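Local coordinates for protein secretion chaperonin CsaA (Picrophilus torridus, PDB 5ZDI) that probably binds tRNA through an OB-type domain and may act as a chaperone in protein secretion, at residues Lys18-Phe23 with Asp56-Lys61. Numbering follows the deposited sequence. Where two conformers were deposited one is given.
Sequences KEVSDF and DELINK
A bend at chi2 (-61°) turns CD of Lys18 and a second at chi3 (-65°) turns CE, which carries the chain end over to the side-chain carbonyl of Asn60, with NZ continuing extended from CE, although the CB of Lys18 points away from 56-61. The setting is the putative tRNA-binding domain, of the OB clan: strand 12-22 of the antiparallel sheet, distorted by a classic bulge in which Lys18 and Glu19 share Lys34 as their partner on strand 31-36, lies beside 56-61, where a type II beta turn runs from Leu58 to Lys61. The turn is closed by Lys61 N to Leu58 O at 3.0 Å, and Asn60 sits within it at positive phi.

Lys18 NZ donates to Asn60 OD1 over 2.6 Å, the one hydrogen bond joining the two segments. The donor lies in the carbonyl plane on a lone pair, with a C=O...N angle of 141°, and Lys18 CE follows it to 3.3 Å from the same oxygen. Asn60 is solvent-exposed, so this polar link belongs to the surface; a backbone bond between Asn60 and Ile17 ties the turn to the same strand.

Apolar contact continues along the strand toward the buried Leu58. Val20 points toward the turn, and its CG2 reaches Leu58 CB at 4.0 Å, the two side chains crossing at about a right angle. Tyr31 of strand 31-36 touches both Val20 and Leu58, while Leu94 packs on Leu58 from strand 91-97. Ile59 supplies the piece between the polar and apolar ends: its CD1 lies 4.1 Å from Val20 CG2 and 3.7 Å from the backbone O of Lys18.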
loop_
_atom_site.group_PDB
_atom_site.type_symbol
_atom_site.label_atom_id
_atom_site.label_comp_id
_atom_site.label_asym_id
_atom_site.label_seq_id
_atom_site.Cartn_x
_atom_site.Cartn_y
_atom_site.Cartn_z
ATOM N N LYS A 18 -5.553 11.855 -12.471
ATOM C CA LYS A 18 -5.572 12.889 -13.509
ATOM C C LYS A 18 -6.825 13.737 -13.563
ATOM O O LYS A 18 -6.739 14.866 -14.028
ATOM C CB LYS A 18 -5.279 12.326 -14.892
ATOM C CG LYS A 18 -3.988 11.535 -14.982
ATOM C CD LYS A 18 -2.725 12.317 -14.660
ATOM C CE LYS A 18 -2.424 13.439 -15.651
ATOM N NZ LYS A 18 -1.090 13.908 -15.419
ATOM N N GLU A 19 -7.946 13.232 -13.137
ATOM C CA GLU A 19 -9.201 13.973 -13.097
ATOM C C GLU A 19 -9.989 13.544 -11.862
ATOM O O GLU A 19 -9.899 12.364 -11.421
ATOM C CB GLU A 19 -10.056 13.679 -14.323
ATOM C CG GLU A 19 -9.437 14.127 -15.599
ATOM C CD GLU A 19 -10.490 14.292 -16.706
ATOM O OE1 GLU A 19 -10.202 15.081 -17.626
ATOM O OE2 GLU A 19 -11.566 13.650 -16.603
ATOM N N VAL A 20 -10.746 14.466 -11.288
ATOM C CA VAL A 20 -11.542 14.172 -10.091
ATOM C C VAL A 20 -12.891 14.846 -10.258
ATOM O O VAL A 20 -12.891 16.022 -10.627
ATOM C CB VAL A 20 -10.950 14.745 -8.806
ATOM C CG1 VAL A 20 -11.790 14.296 -7.570
ATOM C CG2 VAL A 20 -9.540 14.324 -8.618
ATOM N N SER A 21 -13.994 14.127 -9.979
ATOM C CA SER A 21 -15.323 14.749 -10.003
ATOM C C SER A 21 -16.148 14.216 -8.830
ATOM O O SER A 21 -15.842 13.220 -8.258
ATOM C CB SER A 21 -16.055 14.471 -11.348
ATOM O OG SER A 21 -16.454 13.113 -11.487
ATOM N N ASP A 22 -17.223 14.928 -8.468
ATOM C CA ASP A 22 -18.099 14.398 -7.427
ATOM C C ASP A 22 -18.881 13.188 -7.900
ATOM O O ASP A 22 -19.375 13.182 -9.027
ATOM C CB ASP A 22 -19.045 15.473 -6.847
ATOM C CG ASP A 22 -18.304 16.590 -6.195
ATOM O OD1 ASP A 22 -17.483 16.312 -5.312
ATOM O OD2 ASP A 22 -18.572 17.771 -6.471
ATOM N N PHE A 23 -19.032 12.169 -7.047
ATOM C CA PHE A 23 -19.833 11.029 -7.360
ATOM C C PHE A 23 -21.244 11.234 -6.725
ATOM O O PHE A 23 -21.607 10.654 -5.706
ATOM C CB PHE A 23 -19.139 9.751 -6.895
ATOM C CG PHE A 23 -19.764 8.467 -7.363
ATOM C CD1 PHE A 23 -20.875 8.439 -8.192
ATOM C CD2 PHE A 23 -19.261 7.244 -6.908
ATOM C CE1 PHE A 23 -21.422 7.246 -8.559
ATOM C CE2 PHE A 23 -19.819 6.053 -7.297
ATOM C CZ PHE A 23 -20.951 6.061 -8.080
ATOM N N ASP A 56 -8.402 19.554 -5.669
ATOM C CA ASP A 56 -7.072 20.013 -6.046
ATOM C C ASP A 56 -5.912 19.340 -5.332
ATOM O O ASP A 56 -4.829 19.288 -5.887
ATOM C CB ASP A 56 -6.966 21.545 -5.954
ATOM C CG ASP A 56 -7.657 22.254 -7.133
ATOM O OD1 ASP A 56 -7.340 21.947 -8.312
ATOM O OD2 ASP A 56 -8.493 23.136 -6.875
ATOM N N GLU A 57 -6.142 18.761 -4.164
ATOM C CA GLU A 57 -5.137 17.925 -3.498
ATOM C C GLU A 57 -4.900 16.597 -4.147
ATOM O O GLU A 57 -3.844 16.052 -3.973
ATOM C CB GLU A 57 -5.454 17.724 -2.039
ATOM C CG GLU A 57 -5.610 19.098 -1.322
ATOM C CD GLU A 57 -6.006 18.869 0.123
ATOM O OE1 GLU A 57 -7.034 18.277 0.472
ATOM O OE2 GLU A 57 -5.235 19.278 0.942
ATOM N N LEU A 58 -5.823 16.127 -4.986
ATOM C CA LEU A 58 -5.673 14.812 -5.553
ATOM C C LEU A 58 -5.114 14.875 -6.985
ATOM O O LEU A 58 -4.583 13.910 -7.482
ATOM C CB LEU A 58 -7.016 14.089 -5.517
ATOM C CG LEU A 58 -7.666 13.895 -4.196
ATOM C CD1 LEU A 58 -9.087 13.371 -4.292
ATOM C CD2 LEU A 58 -6.826 12.888 -3.383
ATOM N N ILE A 59 -5.299 15.988 -7.693
ATOM C CA ILE A 59 -4.773 16.095 -9.072
ATOM C C ILE A 59 -3.261 15.884 -9.082
ATOM O O ILE A 59 -2.474 16.535 -8.330
ATOM C CB ILE A 59 -5.141 17.450 -9.663
ATOM C CG1 ILE A 59 -6.680 17.582 -9.733
ATOM C CG2 ILE A 59 -4.446 17.681 -10.992
ATOM C CD1 ILE A 59 -7.280 16.856 -10.902
ATOM N N ASN A 60 -2.832 14.988 -9.982
ATOM C CA ASN A 60 -1.458 14.580 -10.046
ATOM C C ASN A 60 -0.817 13.980 -8.811
ATOM O O ASN A 60 0.417 13.882 -8.704
ATOM C CB ASN A 60 -0.595 15.692 -10.749
ATOM C CG ASN A 60 -0.964 15.782 -12.246
ATOM O OD1 ASN A 60 -1.001 14.700 -12.948
ATOM N ND2 ASN A 60 -1.339 16.996 -12.729
ATOM N N LYS A 61 -1.647 13.464 -7.899
ATOM C CA LYS A 61 -1.153 12.683 -6.781
ATOM C C LYS A 61 -0.902 11.218 -7.151
ATOM O O LYS A 61 -1.786 10.575 -7.770
ATOM C CB LYS A 61 -2.178 12.763 -5.630
ATOM C CG LYS A 61 -1.636 12.314 -4.302
ATOM C CD LYS A 61 -2.760 12.267 -3.300
ATOM C CE LYS A 61 -2.434 11.541 -1.961
ATOM N NZ LYS A 61 -1.286 12.057 -1.320
#